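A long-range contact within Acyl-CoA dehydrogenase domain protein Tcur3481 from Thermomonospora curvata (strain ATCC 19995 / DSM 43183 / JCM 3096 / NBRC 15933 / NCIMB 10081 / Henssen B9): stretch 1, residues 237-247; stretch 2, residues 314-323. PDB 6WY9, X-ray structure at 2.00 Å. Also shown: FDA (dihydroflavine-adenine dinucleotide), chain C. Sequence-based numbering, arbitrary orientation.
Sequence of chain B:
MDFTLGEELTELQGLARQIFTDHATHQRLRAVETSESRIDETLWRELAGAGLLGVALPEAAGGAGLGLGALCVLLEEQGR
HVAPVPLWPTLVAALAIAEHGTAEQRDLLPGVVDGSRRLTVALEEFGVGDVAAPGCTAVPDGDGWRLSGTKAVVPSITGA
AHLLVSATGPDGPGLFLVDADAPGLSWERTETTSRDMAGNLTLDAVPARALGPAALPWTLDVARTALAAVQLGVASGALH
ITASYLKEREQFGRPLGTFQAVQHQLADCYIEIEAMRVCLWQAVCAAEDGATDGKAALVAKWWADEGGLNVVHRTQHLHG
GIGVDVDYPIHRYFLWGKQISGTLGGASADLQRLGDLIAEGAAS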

# COMPACT_ATOMS: atom_id res chain seq x y z
N GLY B 237 -18.00 -10.24 7.67
CA GLY B 237 -18.01 -11.34 8.62
C GLY B 237 -16.62 -11.63 9.15
O GLY B 237 -16.45 -11.87 10.34
N ALA B 238 -15.61 -11.58 8.27
CA ALA B 238 -14.24 -11.79 8.71
C ALA B 238 -13.84 -10.76 9.76
O ALA B 238 -13.25 -11.09 10.80
N LEU B 239 -14.12 -9.48 9.48
CA LEU B 239 -13.80 -8.43 10.45
C LEU B 239 -14.53 -8.67 11.78
O LEU B 239 -13.93 -8.54 12.86
N HIS B 240 -15.81 -9.03 11.73
CA HIS B 240 -16.57 -9.25 12.96
C HIS B 240 -15.93 -10.35 13.80
O HIS B 240 -15.71 -10.19 15.00
N ILE B 241 -15.60 -11.48 13.17
CA ILE B 241 -15.02 -12.61 13.91
C ILE B 241 -13.68 -12.21 14.53
O ILE B 241 -13.37 -12.56 15.68
N THR B 242 -12.88 -11.48 13.75
CA THR B 242 -11.54 -11.09 14.18
C THR B 242 -11.60 -10.09 15.35
O THR B 242 -10.84 -10.21 16.32
N ALA B 243 -12.52 -9.11 15.26
CA ALA B 243 -12.74 -8.16 16.35
C ALA B 243 -13.09 -8.89 17.65
O ALA B 243 -12.56 -8.57 18.73
N SER B 244 -14.05 -9.83 17.58
CA SER B 244 -14.42 -10.60 18.77
C SER B 244 -13.23 -11.38 19.31
O SER B 244 -13.04 -11.47 20.53
N TYR B 245 -12.48 -12.05 18.43
CA TYR B 245 -11.35 -12.85 18.88
C TYR B 245 -10.30 -11.97 19.59
O TYR B 245 -9.79 -12.35 20.65
N LEU B 246 -10.00 -10.79 19.03
CA LEU B 246 -8.96 -9.93 19.59
C LEU B 246 -9.37 -9.31 20.95
O LEU B 246 -8.49 -8.79 21.67
N LYS B 247 -10.66 -9.31 21.27
CA LYS B 247 -11.07 -8.93 22.62
C LYS B 247 -10.74 -10.01 23.63
O LYS B 247 -10.54 -9.72 24.80
N ARG B 314 -5.60 -9.33 6.26
CA ARG B 314 -5.35 -8.78 7.60
C ARG B 314 -6.00 -9.67 8.66
O ARG B 314 -5.42 -9.89 9.72
N THR B 315 -7.21 -10.19 8.40
CA THR B 315 -7.86 -10.98 9.45
C THR B 315 -7.16 -12.33 9.63
O THR B 315 -7.17 -12.88 10.74
N GLN B 316 -6.50 -12.87 8.59
CA GLN B 316 -5.63 -14.02 8.84
C GLN B 316 -4.47 -13.64 9.75
O GLN B 316 -4.19 -14.31 10.75
N HIS B 317 -3.76 -12.59 9.39
CA HIS B 317 -2.58 -12.24 10.13
C HIS B 317 -2.89 -11.99 11.61
O HIS B 317 -2.16 -12.45 12.50
N LEU B 318 -3.97 -11.23 11.89
CA LEU B 318 -4.33 -10.84 13.26
C LEU B 318 -4.69 -12.04 14.15
O LEU B 318 -4.69 -11.92 15.38
N HIS B 319 -5.04 -13.19 13.54
CA HIS B 319 -5.34 -14.38 14.32
C HIS B 319 -4.10 -15.16 14.73
O HIS B 319 -4.18 -16.00 15.64
N GLY B 320 -2.98 -14.98 14.02
CA GLY B 320 -1.85 -15.85 14.40
C GLY B 320 -2.19 -17.30 14.06
O GLY B 320 -3.04 -17.58 13.21
N GLY B 321 -1.55 -18.24 14.78
CA GLY B 321 -1.61 -19.63 14.36
C GLY B 321 -3.02 -20.19 14.25
O GLY B 321 -3.32 -20.96 13.33
N ILE B 322 -3.90 -19.86 15.22
CA ILE B 322 -5.23 -20.46 15.20
C ILE B 322 -5.97 -20.09 13.90
O ILE B 322 -6.85 -20.84 13.45
N GLY B 323 -5.59 -19.00 13.26
CA GLY B 323 -6.28 -18.62 12.03
C GLY B 323 -6.05 -19.59 10.88
O GLY B 323 -6.87 -19.68 9.96

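What holds two helices together when no direct hydrogen bond crosses between them? Helix 237-247 and helix 314-319 run nearly parallel, their axes crossing at 17° and approaching to 9.8 Å, so side chains fill the space between them. His-319 covers the most surface. Its CA-to-CB bond points sideways, but an m chi1 (-88°) brings the ring nearer to the first helix. There the ring is anchored from its own side: His-319 ND1 donates to Thr-315 O at 2.8 Å, one turn back. Thr-242 OG1 lies at the ring's edge, 3.2 Å from His-319 CE1, and Ile-241 CG2 comes within 4.1 Å of His-319 NE2, a nitrogen that is hydrogen-bonded elsewhere in the structure.

How does Tyr-245 meet this ring? Pointing toward the second stretch with chi1 t and chi2 76°, it forms an offset stack with His-319, the centroids 4.7 Å apart and the planes inclined by 28°. His-319 CD2 sits over one face of the tyrosine, 3.5 Å from Tyr-245 CD2. Farther out, the phenol reaches Ile-322, a t,t side chain that also points toward the first helix; Tyr-245 OH is 3.5 Å from Ile-322 CG2.

Where do the two backbones come closest? Thr-242 and Thr-315 face each other with their CA atoms 6.0 Å apart. Thr-242, in the m rotamer, turns its hydroxyl back to its own helix, where OG1 donates to Ala-238 O at 2.8 Å; the same OG1 packs 3.1 Å from Thr-315 CB. Thr-315 is p, with its OG1 3.7 Å from Ala-238 CB and its CG2 4.0 Å from Leu-239 N. On its other branch, Thr-242 CG2 rests 3.9 Å from Leu-318 CB. Leu-246 extends this apolar patch: both leucines are m,t, and Leu-246 CD1 lies 4.0 Å from Leu-318 CB. Leu-246 CD2 also approaches Leu-318 O at 3.5 Å, a buried carbonyl left without a hydrogen-bonding partner.

How does the contact reach the bound FDA? A water connects them: it lies 2.8 Å from Tyr-245 OH, 2.7 Å from His-319 O and 2.6 Å from FDA O1A, joining both stretches to the cofactor's phosphate. The second stretch also binds FDA directly, with FDA O3B donating to His-317 O at 2.9 Å and Gly-321 N donating to FDA O1P at 2.9 Å. At Gly-320, where phi turns positive after the helix, a CB would clash with FDA O3P, at 2.3 Å.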

# COMPACT_ATOMS: atom_id res chain seq x y z
CB ALA B 238 -13.29 -11.70 7.49
CB LEU B 239 -14.17 -7.06 9.88
CG LEU B 239 -13.81 -5.90 10.82
CD1 LEU B 239 -12.31 -5.92 11.31
CD2 LEU B 239 -14.12 -4.56 10.12
CB HIS B 240 -18.03 -9.56 12.65
CG HIS B 240 -18.87 -9.75 13.88
ND1 HIS B 240 -19.30 -8.70 14.67
CD2 HIS B 240 -19.32 -10.88 14.49
CE1 HIS B 240 -19.98 -9.17 15.70
NE2 HIS B 240 -20.01 -10.49 15.62
CB ILE B 241 -14.83 -13.82 12.96
CG1 ILE B 241 -16.18 -14.48 12.63
CG2 ILE B 241 -13.82 -14.88 13.59
CD1 ILE B 241 -16.05 -15.30 11.32
CB THR B 242 -10.81 -10.49 12.97
OG1 THR B 242 -10.75 -11.50 11.95
CG2 THR B 242 -9.36 -10.12 13.38
CB ALA B 243 -13.85 -7.18 15.96
CB SER B 244 -15.56 -11.59 18.45
OG SER B 244 -16.74 -10.92 18.01
CB TYR B 245 -10.71 -13.59 17.69
CG TYR B 245 -9.52 -14.44 18.11
CD1 TYR B 245 -9.73 -15.64 18.75
CD2 TYR B 245 -8.20 -14.03 17.86
CE1 TYR B 245 -8.66 -16.45 19.17
CE2 TYR B 245 -7.11 -14.84 18.28
CZ TYR B 245 -7.34 -16.02 18.93
OH TYR B 245 -6.31 -16.83 19.35
CB LEU B 246 -8.58 -8.82 18.58
CG LEU B 246 -7.94 -9.36 17.28
CD1 LEU B 246 -7.78 -8.31 16.13
CD2 LEU B 246 -6.59 -9.96 17.61
CB LYS B 247 -12.57 -8.65 22.69
CG LYS B 247 -13.02 -7.50 21.79
CD LYS B 247 -14.57 -7.46 21.66
CE LYS B 247 -14.91 -6.37 20.65
NZ LYS B 247 -16.32 -6.35 20.23
CB ARG B 314 -5.88 -7.33 7.72
CG ARG B 314 -5.13 -6.31 6.84
CD ARG B 314 -5.31 -4.85 7.34
NE ARG B 314 -5.02 -3.90 6.26
CZ ARG B 314 -5.91 -3.55 5.35
NH1 ARG B 314 -7.13 -4.10 5.42
NH2 ARG B 314 -5.60 -2.67 4.38
CB THR B 315 -9.38 -11.13 9.18
OG1 THR B 315 -9.60 -11.71 7.90
CG2 THR B 315 -10.14 -9.75 9.26
CB GLN B 316 -5.07 -14.58 7.53
CG GLN B 316 -6.02 -15.42 6.71
CD GLN B 316 -6.71 -16.51 7.51
OE1 GLN B 316 -7.94 -16.52 7.58
NE2 GLN B 316 -5.92 -17.47 8.09
CB HIS B 317 -1.91 -11.01 9.49
CG HIS B 317 -0.71 -10.57 10.26
ND1 HIS B 317 0.47 -11.29 10.23
CD2 HIS B 317 -0.53 -9.58 11.18
CE1 HIS B 317 1.34 -10.73 11.06
NE2 HIS B 317 0.75 -9.71 11.66
CB LEU B 318 -5.51 -9.86 13.19
CG LEU B 318 -5.06 -8.50 12.63
CD1 LEU B 318 -6.27 -7.53 12.38
CD2 LEU B 318 -4.09 -7.87 13.66
CB HIS B 319 -6.26 -15.33 13.55
CG HIS B 319 -7.71 -15.05 13.75
ND1 HIS B 319 -8.41 -14.19 12.93
CD2 HIS B 319 -8.58 -15.48 14.70
CE1 HIS B 319 -9.67 -14.14 13.33
NE2 HIS B 319 -9.80 -14.90 14.41
CB ILE B 322 -6.08 -20.06 16.44
CG1 ILE B 322 -7.34 -20.93 16.52
CG2 ILE B 322 -6.55 -18.59 16.35
CD1 ILE B 322 -8.14 -20.73 17.83
PA FDA C . -0.80 -14.41 19.07
O1A FDA C . -2.20 -14.60 19.57
O2A FDA C . 0.34 -14.20 20.08
O5B FDA C . -0.76 -12.99 18.16
C5B FDA C . -1.72 -13.10 17.14
C4B FDA C . -1.59 -11.84 16.27
O4B FDA C . -1.68 -10.68 17.23
C3B FDA C . -0.19 -11.65 15.68
O3B FDA C . -0.07 -12.24 14.44
C2B FDA C . -0.15 -10.14 15.49
O2B FDA C . -1.02 -9.65 14.40
C1B FDA C . -0.81 -9.59 16.79
N9A FDA C . 0.14 -9.21 17.84
C8A FDA C . 0.72 -10.02 18.84
N7A FDA C . 1.49 -9.32 19.66
C5A FDA C . 1.43 -8.02 19.20
C6A FDA C . 2.06 -6.85 19.65
N6A FDA C . 2.88 -6.85 20.72
N1A FDA C . 1.84 -5.67 19.02
C2A FDA C . 1.01 -5.75 17.94
N3A FDA C . 0.34 -6.80 17.39
C4A FDA C . 0.58 -7.93 18.07
N1 FDA C . 5.65 -22.81 17.28
C2 FDA C . 6.53 -23.69 17.93
O2 FDA C . 6.77 -23.56 19.15
N3 FDA C . 7.11 -24.68 17.15
C4 FDA C . 6.85 -24.86 15.77
O4 FDA C . 7.39 -25.78 15.17
C4X FDA C . 5.94 -23.92 15.18
N5 FDA C . 5.63 -24.03 13.82
C5X FDA C . 4.45 -23.49 13.38
C6 FDA C . 3.90 -23.89 12.22
C7 FDA C . 2.66 -23.33 11.82
C7M FDA C . 2.10 -23.78 10.60
C8 FDA C . 2.03 -22.38 12.54
C8M FDA C . 0.75 -21.79 12.12
C9 FDA C . 2.62 -21.95 13.72
C9A FDA C . 3.82 -22.51 14.14
N10 FDA C . 4.43 -22.08 15.32
C10 FDA C . 5.36 -22.95 15.91
C1' FDA C . 3.70 -21.12 16.20
C2' FDA C . 4.14 -19.65 15.94
O2' FDA C . 5.37 -19.43 16.43
C3' FDA C . 3.01 -18.79 16.67
O3' FDA C . 1.78 -18.88 15.98
C4' FDA C . 3.46 -17.34 16.82
O4' FDA C . 4.48 -17.32 17.75
C5' FDA C . 2.22 -16.48 17.20
O5' FDA C . 1.75 -16.94 18.43
P FDA C . 0.12 -17.01 18.40
O1P FDA C . -0.19 -17.89 17.29
O2P FDA C . -0.33 -17.36 19.81
O3P FDA C . -0.48 -15.52 17.98
O HOH W 1 -3.80 -16.20 18.30